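Local coordinates for putative type VI secretion protein (Escherichia coli, PDB 3U66), which is of unknown function in detail but, as a DotU-family SciP/TssL protein attached to the inner membrane, probably serves as a component of the type VI secretion system, at residues Pro15-Val20 against Leu125-Arg130; Ala66-Leu71 against Ala95-Thr100; Glu113-Pro118 against Glu149-Ala154. All coordinates share one frame; numbering follows the deposited sequence.

Contact 1: residues Pro15-Val20 against Leu125-Arg130; sequences PGWLMV and LTCLCR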
ATOM      1  N   PRO A  15     -10.795   0.026   8.834  1.00 47.37           N
ATOM      2  CA  PRO A  15     -11.432  -1.271   8.530  1.00 46.87           C
ATOM      3  C   PRO A  15     -10.708  -2.063   7.429  1.00 51.60           C
ATOM      4  O   PRO A  15     -10.489  -3.269   7.573  1.00 50.56           O
ATOM      5  CB  PRO A  15     -12.857  -0.877   8.110  1.00 48.01           C
ATOM      6  CG  PRO A  15     -13.085   0.449   8.700  1.00 52.10           C
ATOM      7  CD  PRO A  15     -11.755   1.136   8.639  1.00 48.11           C
ATOM      8  N   GLY A  16     -10.315  -1.363   6.358  1.00 49.05           N
ATOM      9  CA  GLY A  16      -9.595  -1.932   5.225  1.00 48.39           C
ATOM     10  C   GLY A  16      -8.206  -2.393   5.603  1.00 52.51           C
ATOM     11  O   GLY A  16      -7.793  -3.501   5.238  1.00 51.03           O
ATOM     12  N   TRP A  17      -7.484  -1.547   6.358  1.00 49.98           N
ATOM     13  CA  TRP A  17      -6.153  -1.857   6.879  1.00 50.20           C
ATOM     14  C   TRP A  17      -6.158  -3.105   7.756  1.00 54.86           C
ATOM     15  O   TRP A  17      -5.248  -3.931   7.632  1.00 54.40           O
ATOM     16  CB  TRP A  17      -5.562  -0.671   7.643  1.00 49.09           C
ATOM     17  CG  TRP A  17      -5.046   0.441   6.772  1.00 50.12           C
ATOM     18  CD1 TRP A  17      -4.689   0.369   5.452  1.00 53.27           C
ATOM     19  CD2 TRP A  17      -4.791   1.794   7.179  1.00 50.31           C
ATOM     20  NE1 TRP A  17      -4.258   1.597   5.009  1.00 52.35           N
ATOM     21  CE2 TRP A  17      -4.290   2.487   6.054  1.00 53.66           C
ATOM     22  CE3 TRP A  17      -4.978   2.497   8.385  1.00 51.49           C
ATOM     23  CZ2 TRP A  17      -3.984   3.852   6.089  1.00 52.84           C
ATOM     24  CZ3 TRP A  17      -4.636   3.841   8.430  1.00 53.11           C
ATOM     25  CH2 TRP A  17      -4.152   4.507   7.291  1.00 53.84           C
ATOM     26  N   LEU A  18      -7.202  -3.268   8.602  1.00 51.29           N
ATOM     27  CA  LEU A  18      -7.324  -4.440   9.453  1.00 51.48           C
ATOM     28  C   LEU A  18      -7.591  -5.684   8.599  1.00 59.53           C
ATOM     29  O   LEU A  18      -6.999  -6.733   8.863  1.00 59.80           O
ATOM     30  CB  LEU A  18      -8.388  -4.231  10.540  1.00 50.97           C
ATOM     31  CG  LEU A  18      -8.504  -5.307  11.642  1.00 54.34           C
ATOM     32  CD1 LEU A  18      -7.229  -5.396  12.510  1.00 53.58           C
ATOM     33  CD2 LEU A  18      -9.731  -5.053  12.514  1.00 55.29           C
HETATM   34  N   MSE A  19      -8.424  -5.542   7.538  1.00 57.93           N
HETATM   35  CA  MSE A  19      -8.752  -6.602   6.581  1.00 58.44           C
HETATM   36  C   MSE A  19      -7.507  -7.104   5.846  1.00 60.81           C
HETATM   37  O   MSE A  19      -7.331  -8.316   5.756  1.00 59.58           O
HETATM   38  CB  MSE A  19      -9.849  -6.138   5.607  1.00 61.88           C
HETATM   39  CG  MSE A  19     -10.269  -7.182   4.547  1.00 70.87           C
HETATM   40 SE   MSE A  19     -11.154  -6.425   2.931  1.00 81.29          SE
HETATM   41  CE  MSE A  19     -10.083  -4.827   2.701  1.00 77.78           C
ATOM     42  N   VAL A  20      -6.635  -6.190   5.349  1.00 58.40           N
ATOM     43  CA  VAL A  20      -5.385  -6.587   4.676  1.00 58.61           C
ATOM     44  C   VAL A  20      -4.445  -7.291   5.653  1.00 64.17           C
ATOM     45  O   VAL A  20      -3.855  -8.310   5.290  1.00 64.07           O
ATOM     46  CB  VAL A  20      -4.667  -5.537   3.755  1.00 62.49           C
ATOM     47  CG1 VAL A  20      -5.593  -4.418   3.292  1.00 62.50           C
ATOM     48  CG2 VAL A  20      -3.387  -4.977   4.372  1.00 62.03           C
ATOM     49  N   LEU A 125       1.310  11.048   3.450  1.00 51.44           N
ATOM     50  CA  LEU A 125       2.553  10.445   3.960  1.00 51.37           C
ATOM     51  C   LEU A 125       2.274   9.371   4.993  1.00 57.88           C
ATOM     52  O   LEU A 125       3.033   8.401   5.072  1.00 58.40           O
ATOM     53  CB  LEU A 125       3.498  11.492   4.593  1.00 50.82           C
ATOM     54  CG  LEU A 125       4.196  12.530   3.706  1.00 53.86           C
ATOM     55  CD1 LEU A 125       5.201  13.299   4.512  1.00 53.56           C
ATOM     56  CD2 LEU A 125       4.890  11.899   2.519  1.00 54.13           C
ATOM     57  N   THR A 126       1.211   9.563   5.812  1.00 54.89           N
ATOM     58  CA  THR A 126       0.795   8.615   6.846  1.00 54.79           C
ATOM     59  C   THR A 126       0.324   7.328   6.175  1.00 58.84           C
ATOM     60  O   THR A 126       0.803   6.248   6.524  1.00 58.74           O
ATOM     61  CB  THR A 126      -0.252   9.252   7.777  1.00 59.94           C
ATOM     62  OG1 THR A 126       0.320  10.411   8.394  1.00 59.45           O
ATOM     63  CG2 THR A 126      -0.772   8.284   8.843  1.00 55.31           C
ATOM     64  N   CYS A 127      -0.571   7.459   5.181  1.00 55.14           N
ATOM     65  CA  CYS A 127      -1.128   6.340   4.428  1.00 54.69           C
ATOM     66  C   CYS A 127      -0.069   5.542   3.682  1.00 58.06           C
ATOM     67  O   CYS A 127      -0.144   4.315   3.670  1.00 57.72           O
ATOM     68  CB  CYS A 127      -2.235   6.824   3.503  1.00 55.01           C
ATOM     69  SG  CYS A 127      -3.727   7.348   4.379  1.00 59.16           S
ATOM     70  N   LEU A 128       0.940   6.233   3.114  1.00 53.65           N
ATOM     71  CA  LEU A 128       2.061   5.613   2.408  1.00 53.65           C
ATOM     72  C   LEU A 128       2.964   4.825   3.378  1.00 59.19           C
ATOM     73  O   LEU A 128       3.545   3.802   2.994  1.00 58.70           O
ATOM     74  CB  LEU A 128       2.864   6.661   1.614  1.00 53.61           C
ATOM     75  CG  LEU A 128       2.150   7.325   0.426  1.00 58.55           C
ATOM     76  CD1 LEU A 128       2.965   8.458  -0.125  1.00 58.98           C
ATOM     77  CD2 LEU A 128       1.828   6.326  -0.683  1.00 60.51           C
ATOM     78  N   CYS A 129       3.053   5.292   4.642  1.00 56.20           N
ATOM     79  CA  CYS A 129       3.810   4.620   5.695  1.00 56.49           C
ATOM     80  C   CYS A 129       3.039   3.392   6.147  1.00 58.75           C
ATOM     81  O   CYS A 129       3.624   2.323   6.332  1.00 58.14           O
ATOM     82  CB  CYS A 129       4.088   5.565   6.865  1.00 57.04           C
ATOM     83  SG  CYS A 129       5.380   6.785   6.533  1.00 60.77           S
ATOM     84  N   ARG A 130       1.720   3.548   6.306  1.00 54.74           N
ATOM     85  CA  ARG A 130       0.819   2.470   6.708  1.00 54.08           C
ATOM     86  C   ARG A 130       0.808   1.371   5.648  1.00 57.99           C
ATOM     87  O   ARG A 130       0.826   0.191   6.011  1.00 57.83           O
ATOM     88  CB  ARG A 130      -0.596   3.015   6.976  1.00 52.03           C
ATOM     89  CG  ARG A 130      -1.254   2.490   8.251  1.00 59.87           C
ATOM     90  CD  ARG A 130      -0.545   2.961   9.502  1.00 67.43           C
ATOM     91  NE  ARG A 130      -1.459   3.301  10.590  1.00 72.59           N
ATOM     92  CZ  ARG A 130      -1.490   2.692  11.771  1.00 79.30           C
ATOM     93  NH1 ARG A 130      -0.660   1.686  12.030  1.00 59.05           N
ATOM     94  NH2 ARG A 130      -2.351   3.075  12.700  1.00 68.23           N
TER

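Contact 2: residues Ala66-Leu71 against Ala95-Thr100; sequences AFCALL and AHFFGT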
ATOM      1  N   ALA A  66      -2.640   3.723  -3.137  1.00 50.77           N
ATOM      2  CA  ALA A  66      -1.770   2.979  -2.223  1.00 50.02           C
ATOM      3  C   ALA A  66      -2.542   1.858  -1.566  1.00 51.13           C
ATOM      4  O   ALA A  66      -2.025   0.748  -1.493  1.00 50.56           O
ATOM      5  CB  ALA A  66      -1.184   3.909  -1.170  1.00 51.17           C
ATOM      6  N   PHE A  67      -3.797   2.119  -1.162  1.00 46.64           N
ATOM      7  CA  PHE A  67      -4.656   1.095  -0.559  1.00 46.89           C
ATOM      8  C   PHE A  67      -5.022  -0.023  -1.533  1.00 52.76           C
ATOM      9  O   PHE A  67      -5.007  -1.190  -1.125  1.00 52.81           O
ATOM     10  CB  PHE A  67      -5.922   1.697   0.067  1.00 48.41           C
ATOM     11  CG  PHE A  67      -6.739   0.676   0.811  1.00 49.61           C
ATOM     12  CD1 PHE A  67      -6.412   0.318   2.113  1.00 52.64           C
ATOM     13  CD2 PHE A  67      -7.828   0.060   0.208  1.00 51.99           C
ATOM     14  CE1 PHE A  67      -7.158  -0.638   2.793  1.00 53.21           C
ATOM     15  CE2 PHE A  67      -8.571  -0.901   0.890  1.00 54.71           C
ATOM     16  CZ  PHE A  67      -8.228  -1.242   2.175  1.00 52.45           C
ATOM     17  N   CYS A  68      -5.397   0.332  -2.794  1.00 49.79           N
ATOM     18  CA  CYS A  68      -5.742  -0.626  -3.848  1.00 49.44           C
ATOM     19  C   CYS A  68      -4.542  -1.525  -4.115  1.00 51.66           C
ATOM     20  O   CYS A  68      -4.676  -2.742  -4.101  1.00 50.06           O
ATOM     21  CB  CYS A  68      -6.200   0.089  -5.115  1.00 50.16           C
ATOM     22  SG  CYS A  68      -7.930   0.625  -5.086  1.00 54.04           S
ATOM     23  N   ALA A  69      -3.356  -0.915  -4.283  1.00 49.33           N
ATOM     24  CA  ALA A  69      -2.072  -1.581  -4.503  1.00 49.67           C
ATOM     25  C   ALA A  69      -1.693  -2.481  -3.321  1.00 56.17           C
ATOM     26  O   ALA A  69      -1.141  -3.564  -3.541  1.00 57.23           O
ATOM     27  CB  ALA A  69      -0.988  -0.545  -4.736  1.00 50.29           C
ATOM     28  N   LEU A  70      -2.010  -2.044  -2.080  1.00 52.68           N
ATOM     29  CA  LEU A  70      -1.737  -2.802  -0.855  1.00 52.74           C
ATOM     30  C   LEU A  70      -2.625  -4.057  -0.794  1.00 58.05           C
ATOM     31  O   LEU A  70      -2.110  -5.175  -0.664  1.00 58.18           O
ATOM     32  CB  LEU A  70      -1.876  -1.898   0.408  1.00 52.52           C
ATOM     33  CG  LEU A  70      -1.907  -2.541   1.812  1.00 56.14           C
ATOM     34  CD1 LEU A  70      -0.609  -3.276   2.145  1.00 55.91           C
ATOM     35  CD2 LEU A  70      -2.227  -1.510   2.868  1.00 57.21           C
ATOM     36  N   LEU A  71      -3.947  -3.866  -0.930  1.00 55.33           N
ATOM     37  CA  LEU A  71      -4.954  -4.929  -0.914  1.00 55.31           C
ATOM     38  C   LEU A  71      -4.782  -5.944  -2.056  1.00 60.66           C
ATOM     39  O   LEU A  71      -4.861  -7.139  -1.792  1.00 60.34           O
ATOM     40  CB  LEU A  71      -6.361  -4.314  -0.918  1.00 55.26           C
ATOM     41  CG  LEU A  71      -7.570  -5.229  -0.724  1.00 59.93           C
ATOM     42  CD1 LEU A  71      -7.391  -6.203   0.446  1.00 60.21           C
ATOM     43  CD2 LEU A  71      -8.799  -4.404  -0.516  1.00 62.52           C
ATOM     44  N   ALA A  95      -6.764  -2.025 -11.539  1.00 59.93           N
ATOM     45  CA  ALA A  95      -7.245  -2.028 -12.920  1.00 59.08           C
ATOM     46  C   ALA A  95      -8.685  -1.558 -12.959  1.00 60.89           C
ATOM     47  O   ALA A  95      -9.047  -0.806 -13.863  1.00 60.74           O
ATOM     48  CB  ALA A  95      -7.117  -3.421 -13.519  1.00 59.56           C
ATOM     49  N   HIS A  96      -9.493  -1.973 -11.960  1.00 55.88           N
ATOM     50  CA  HIS A  96     -10.908  -1.637 -11.834  1.00 55.33           C
ATOM     51  C   HIS A  96     -11.134  -0.163 -11.516  1.00 58.42           C
ATOM     52  O   HIS A  96     -11.953   0.483 -12.166  1.00 57.41           O
ATOM     53  CB  HIS A  96     -11.596  -2.552 -10.804  1.00 56.53           C
ATOM     54  CG  HIS A  96     -13.048  -2.240 -10.579  1.00 60.45           C
ATOM     55  ND1 HIS A  96     -14.005  -2.455 -11.563  1.00 62.20           N
ATOM     56  CD2 HIS A  96     -13.660  -1.730  -9.483  1.00 62.20           C
ATOM     57  CE1 HIS A  96     -15.151  -2.052 -11.039  1.00 61.47           C
ATOM     58  NE2 HIS A  96     -14.994  -1.612  -9.789  1.00 61.84           N
ATOM     59  N   PHE A  97     -10.395   0.372 -10.537  1.00 55.53           N
ATOM     60  CA  PHE A  97     -10.512   1.758 -10.087  1.00 54.30           C
ATOM     61  C   PHE A  97      -9.536   2.751 -10.728  1.00 57.61           C
ATOM     62  O   PHE A  97      -9.863   3.943 -10.780  1.00 56.80           O
ATOM     63  CB  PHE A  97     -10.406   1.827  -8.559  1.00 55.45           C
ATOM     64  CG  PHE A  97     -11.603   1.303  -7.809  1.00 57.02           C
ATOM     65  CD1 PHE A  97     -12.756   2.072  -7.681  1.00 59.88           C
ATOM     66  CD2 PHE A  97     -11.562   0.065  -7.182  1.00 59.33           C
ATOM     67  CE1 PHE A  97     -13.854   1.599  -6.963  1.00 60.67           C
ATOM     68  CE2 PHE A  97     -12.663  -0.408  -6.460  1.00 62.16           C
ATOM     69  CZ  PHE A  97     -13.800   0.365  -6.353  1.00 60.01           C
ATOM     70  N   PHE A  98      -8.353   2.290 -11.204  1.00 54.36           N
ATOM     71  CA  PHE A  98      -7.334   3.200 -11.753  1.00 54.97           C
ATOM     72  C   PHE A  98      -6.845   2.965 -13.178  1.00 61.97           C
ATOM     73  O   PHE A  98      -6.198   3.841 -13.756  1.00 62.28           O
ATOM     74  CB  PHE A  98      -6.161   3.406 -10.765  1.00 56.14           C
ATOM     75  CG  PHE A  98      -6.581   4.006  -9.439  1.00 57.07           C
ATOM     76  CD1 PHE A  98      -6.786   5.376  -9.309  1.00 59.57           C
ATOM     77  CD2 PHE A  98      -6.792   3.197  -8.329  1.00 58.55           C
ATOM     78  CE1 PHE A  98      -7.184   5.928  -8.086  1.00 60.66           C
ATOM     79  CE2 PHE A  98      -7.188   3.750  -7.106  1.00 61.46           C
ATOM     80  CZ  PHE A  98      -7.375   5.114  -6.991  1.00 59.64           C
ATOM     81  N   GLY A  99      -7.154   1.804 -13.732  1.00 60.16           N
ATOM     82  CA  GLY A  99      -6.767   1.467 -15.094  1.00 60.57           C
ATOM     83  C   GLY A  99      -5.295   1.156 -15.277  1.00 65.05           C
ATOM     84  O   GLY A  99      -4.704   1.545 -16.287  1.00 65.96           O
ATOM     85  N   THR A 100      -4.700   0.444 -14.307  1.00 60.06           N
ATOM     86  CA  THR A 100      -3.303  -0.007 -14.351  1.00 59.51           C
ATOM     87  C   THR A 100      -3.163  -1.426 -13.770  1.00 62.51           C
ATOM     88  O   THR A 100      -4.014  -1.875 -13.007  1.00 61.60           O
ATOM     89  CB  THR A 100      -2.315   1.030 -13.725  1.00 66.63           C
ATOM     90  OG1 THR A 100      -0.988   0.482 -13.738  1.00 67.08           O
ATOM     91  CG2 THR A 100      -2.680   1.431 -12.279  1.00 62.94           C
TER

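Contact 3: residues Glu113-Pro118 against Glu149-Ala154; sequences EQLKLP and EDVIRA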
ATOM      1  N   GLU A 113       8.014  11.022  -5.842  1.00 64.10           N
ATOM      2  CA  GLU A 113       7.582  12.359  -6.262  1.00 64.04           C
ATOM      3  C   GLU A 113       6.895  13.147  -5.147  1.00 66.74           C
ATOM      4  O   GLU A 113       6.866  14.377  -5.191  1.00 66.17           O
ATOM      5  CB  GLU A 113       6.837  12.396  -7.614  1.00 65.50           C
ATOM      6  CG  GLU A 113       5.793  11.319  -7.820  1.00 77.24           C
ATOM      7  CD  GLU A 113       5.702  10.823  -9.251  1.00106.01           C
ATOM      8  OE1 GLU A 113       6.759  10.477  -9.832  1.00104.96           O
ATOM      9  OE2 GLU A 113       4.570  10.748  -9.781  1.00101.55           O
ATOM     10  N   GLN A 114       6.397  12.434  -4.121  1.00 62.98           N
ATOM     11  CA  GLN A 114       5.802  13.031  -2.924  1.00 62.09           C
ATOM     12  C   GLN A 114       6.937  13.549  -2.041  1.00 66.13           C
ATOM     13  O   GLN A 114       6.790  14.597  -1.410  1.00 66.37           O
ATOM     14  CB  GLN A 114       4.936  12.013  -2.159  1.00 62.63           C
ATOM     15  CG  GLN A 114       3.545  11.802  -2.748  1.00 56.06           C
ATOM     16  CD  GLN A 114       2.645  13.014  -2.635  1.00 62.78           C
ATOM     17  OE1 GLN A 114       2.418  13.575  -1.560  1.00 49.27           O
ATOM     18  NE2 GLN A 114       2.106  13.446  -3.757  1.00 60.59           N
ATOM     19  N   LEU A 115       8.079  12.832  -2.026  1.00 62.64           N
ATOM     20  CA  LEU A 115       9.276  13.209  -1.267  1.00 62.72           C
ATOM     21  C   LEU A 115      10.003  14.414  -1.873  1.00 68.68           C
ATOM     22  O   LEU A 115      10.712  15.121  -1.152  1.00 68.91           O
ATOM     23  CB  LEU A 115      10.239  12.019  -1.088  1.00 62.36           C
ATOM     24  CG  LEU A 115       9.789  10.896  -0.140  1.00 66.09           C
ATOM     25  CD1 LEU A 115      10.800   9.797  -0.099  1.00 65.90           C
ATOM     26  CD2 LEU A 115       9.537  11.406   1.274  1.00 67.48           C
ATOM     27  N   LYS A 116       9.815  14.658  -3.191  1.00 65.48           N
ATOM     28  CA  LYS A 116      10.395  15.798  -3.905  1.00 65.28           C
ATOM     29  C   LYS A 116       9.661  17.118  -3.551  1.00 70.35           C
ATOM     30  O   LYS A 116      10.153  18.202  -3.883  1.00 71.29           O
ATOM     31  CB  LYS A 116      10.390  15.554  -5.429  1.00 67.37           C
ATOM     32  CG  LYS A 116      11.463  14.583  -5.904  1.00 77.79           C
ATOM     33  CD  LYS A 116      11.462  14.463  -7.422  1.00 85.85           C
ATOM     34  CE  LYS A 116      12.575  13.583  -7.936  1.00 96.53           C
ATOM     35  NZ  LYS A 116      12.266  12.140  -7.765  1.00106.63           N
ATOM     36  N   LEU A 117       8.485  17.026  -2.898  1.00 66.15           N
ATOM     37  CA  LEU A 117       7.669  18.182  -2.511  1.00 65.92           C
ATOM     38  C   LEU A 117       8.131  18.785  -1.182  1.00 70.47           C
ATOM     39  O   LEU A 117       8.406  18.030  -0.252  1.00 70.25           O
ATOM     40  CB  LEU A 117       6.177  17.805  -2.404  1.00 65.65           C
ATOM     41  CG  LEU A 117       5.488  17.209  -3.633  1.00 70.00           C
ATOM     42  CD1 LEU A 117       4.149  16.613  -3.258  1.00 70.06           C
ATOM     43  CD2 LEU A 117       5.315  18.236  -4.738  1.00 71.51           C
ATOM     44  N   PRO A 118       8.182  20.130  -1.043  1.00 67.25           N
ATOM     45  CA  PRO A 118       8.614  20.720   0.243  1.00 66.96           C
ATOM     46  C   PRO A 118       7.696  20.422   1.442  1.00 70.27           C
ATOM     47  O   PRO A 118       8.192  20.069   2.518  1.00 69.59           O
ATOM     48  CB  PRO A 118       8.693  22.218  -0.058  1.00 68.41           C
ATOM     49  CG  PRO A 118       7.849  22.424  -1.241  1.00 72.78           C
ATOM     50  CD  PRO A 118       7.912  21.177  -2.051  1.00 68.44           C
ATOM     51  N   GLU A 149      15.589   0.897   0.712  1.00 66.91           N
ATOM     52  CA  GLU A 149      16.125   1.192   2.046  1.00 65.70           C
ATOM     53  C   GLU A 149      16.228   2.703   2.296  1.00 68.23           C
ATOM     54  O   GLU A 149      15.831   3.184   3.361  1.00 67.73           O
ATOM     55  CB  GLU A 149      17.498   0.525   2.207  1.00 66.86           C
ATOM     56  N   ASP A 150      16.687   3.449   1.275  1.00 63.85           N
ATOM     57  CA  ASP A 150      16.862   4.898   1.309  1.00 63.38           C
ATOM     58  C   ASP A 150      15.533   5.662   1.199  1.00 65.52           C
ATOM     59  O   ASP A 150      15.341   6.647   1.913  1.00 64.45           O
ATOM     60  CB  ASP A 150      17.875   5.331   0.234  1.00 65.84           C
ATOM     61  CG  ASP A 150      19.229   4.628   0.313  1.00 81.20           C
ATOM     62  OD1 ASP A 150      19.579   4.118   1.409  1.00 82.25           O
ATOM     63  OD2 ASP A 150      19.943   4.601  -0.714  1.00 89.01           O
ATOM     64  N   VAL A 151      14.616   5.200   0.323  1.00 61.66           N
ATOM     65  CA  VAL A 151      13.279   5.776   0.118  1.00 61.09           C
ATOM     66  C   VAL A 151      12.429   5.583   1.390  1.00 63.43           C
ATOM     67  O   VAL A 151      11.750   6.522   1.816  1.00 63.14           O
ATOM     68  CB  VAL A 151      12.591   5.193  -1.142  1.00 65.13           C
ATOM     69  CG1 VAL A 151      11.147   5.668  -1.271  1.00 64.78           C
ATOM     70  CG2 VAL A 151      13.379   5.534  -2.399  1.00 64.97           C
ATOM     71  N   ILE A 152      12.500   4.383   2.006  1.00 58.64           N
ATOM     72  CA  ILE A 152      11.802   4.068   3.262  1.00 58.51           C
ATOM     73  C   ILE A 152      12.275   5.021   4.382  1.00 62.26           C
ATOM     74  O   ILE A 152      11.437   5.684   4.993  1.00 60.49           O
ATOM     75  CB  ILE A 152      11.939   2.566   3.642  1.00 61.78           C
ATOM     76  CG1 ILE A 152      11.157   1.675   2.650  1.00 62.34           C
ATOM     77  CG2 ILE A 152      11.503   2.297   5.091  1.00 62.82           C
ATOM     78  CD1 ILE A 152      11.451   0.154   2.709  1.00 66.61           C
ATOM     79  N   ARG A 153      13.614   5.134   4.586  1.00 60.02           N
ATOM     80  CA  ARG A 153      14.236   6.011   5.594  1.00 59.99           C
ATOM     81  C   ARG A 153      13.823   7.477   5.436  1.00 62.95           C
ATOM     82  O   ARG A 153      13.480   8.122   6.428  1.00 62.61           O
ATOM     83  CB  ARG A 153      15.763   5.898   5.553  1.00 60.61           C
ATOM     84  CG  ARG A 153      16.314   4.724   6.337  1.00 73.69           C
ATOM     85  CD  ARG A 153      17.793   4.532   6.056  1.00 82.29           C
ATOM     86  NE  ARG A 153      18.062   3.275   5.360  1.00 86.77           N
ATOM     87  CZ  ARG A 153      18.404   2.145   5.970  1.00103.37           C
ATOM     88  NH1 ARG A 153      18.543   2.110   7.288  1.00 96.66           N
ATOM     89  NH2 ARG A 153      18.627   1.045   5.264  1.00 86.30           N
ATOM     90  N   ALA A 154      13.824   7.979   4.188  1.00 58.39           N
ATOM     91  CA  ALA A 154      13.464   9.351   3.839  1.00 58.12           C
ATOM     92  C   ALA A 154      12.000   9.658   4.116  1.00 61.47           C
ATOM     93  O   ALA A 154      11.698  10.737   4.624  1.00 60.68           O
ATOM     94  CB  ALA A 154      13.788   9.616   2.378  1.00 59.10           C
TER

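Contact 1: residues Pro15-Val20 against Leu125-Arg130
Trp-17 and Arg-130 have the nearest CA atoms of residues 15-20 and 125-130, 8.2 Å apart. Both segments are helical, one on helix 7-24 and the other on helix 122-133, and the contact is a helix-helix packing inside the all-helical bundle of this DotU-family domain. No hydrogen bond crosses it; the spacing is bridged by one large indole. The Trp-17 side chain leaves its helix toward the partner with CG anti to the carbonyl carbon (chi1 -76°), which carries the six-membered ring to Arg-130. There the aliphatic part of the arginine lies over one face of the indole in a CH-pi contact: Arg-130 CG sits 3.4 Å from the centroid of the six-membered ring of Trp-17, only 3° off the ring normal. Arg-130 CB rests over the same ring beside it, 3.6 Å from Trp-17 CZ2. The arginine chain, bent at chi2 and chi3, crosses the indole at about a right angle, and its guanidinium plane is turned 55° from the ring. Arg-130 NE forms a salt bridge with Glu-10 on helix 7-24, while NH1 is hydrogen-bonded to Gln-133 and NH2 weakly to the Tyr-14 hydroxyl. These bonds tie down the polar end, and the methylenes behind it are left to cover the tryptophan. Met-63 of helix 57-76 and Phe-13 both touch Cys-127, linking the site to the surrounding bundle. The cysteine thiol meets the indole at its edge, near the ring plane, in a sulfur-aromatic contact, with Cys-127 SG 3.9 Å from Trp-17 CZ2.

Contact 2: residues Ala66-Leu71 against Ala95-Thr100
The rings of Phe-97 and Phe-98 meet the thiol of Cys-68 in different ways, in sulfur-aromatic packing that joins the short helix 93-98 to the long helix 57-76 of the helical bundle. Cys-68 SG lies in the plane of the Phe-98 ring, at its edge and 5.1 Å from its centroid, whereas it approaches the Phe-97 ring obliquely, 50° off the normal, with Cys-68 SG 4.2 Å from Phe-97 CD2. One face of Phe-97 carries His-96 CD2, 3.4 Å above the plane, and Phe-97 CE2 in turn lies in plane at the edge of the imidazole. Phe-98 also has an edge-to-face partner in Tyr-65. Cys-68 points toward the partner segment and is buried; the two phenylalanines, both directed back at it, remain partly exposed. Beyond the cysteine, Phe-97 packs on Val-43 and Arg-47, bringing helix 32-52 to the same small helix. With SG anti to the carbonyl carbon (chi1 -81°), the thiol reaches the rim of the second phenylalanine, where Cys-68 SG lies 3.8 Å from Phe-98 CE2.

Contact 3: residues Glu113-Pro118 against Glu149-Ala154
A small apolar packing contact joins the C-terminal part of helix 103-115 to helix 148-157, toward the periphery of the helical bundle, its centre about 15 Å from the centre of the chain. One residue, Leu-115, supplies the whole of the first side: it points toward helix 148-157 and meets Val-151 and Ala-154, which lie one turn apart. With CG anti to the carbonyl carbon (chi1 -71°) and CD1 extended beyond it (chi2 178°), the leucine's methyl groups reach across. Leu-115 CD1 packs against the Ala-154 methyl, CB, at 3.9 Å, and lies 4.3 Å from Val-151 CG1, so this one branch touches both side chains. The other branch borders backbone: Leu-115 CD2 approaches Ala-154 O at 4.0 Å. Cutting Leu-115 back to an alanine would take away both branches and is likely to leave the methyl of Ala-154 and CG1 of Val-151 without their partner across the contact. Val-151, which is buried, also touches Trp-108, Ile-111 and Arg-112 of helix 103-115. A polar tie supplements the apolar one, as the carbonyl oxygen of Leu-115 accepts a hydrogen bond from Arg-158 NH1. No hydrogen bond joins the two segments themselves; Leu-115 CD1 merely lies against the Val-151 carbonyl, 3.9 Å from its O.

Overall arrangement
Contact 1 is the buried one, its centre about 7 Å from the centre of the chain; contacts 2 and 3 are partly buried, contact 3 lying farthest out. The three use six different helices and share none. Along the sequence contact 2 is nested within contact 1, and their helices 7-24 and 57-76 pack directly: Gly-16 CA meets Phe-67 CZ at 3.4 Å. Contact 3 touches contact 1 lightly, through Gln-114 and Leu-128, and stays clear of contact 2, nearest atoms about 9 Å apart. The chemistry follows position: an indole covered by an arginine chain near the centre, a thiol meeting two phenylalanine rings farther out, and one leucine against alanine, valine and backbone at the periphery.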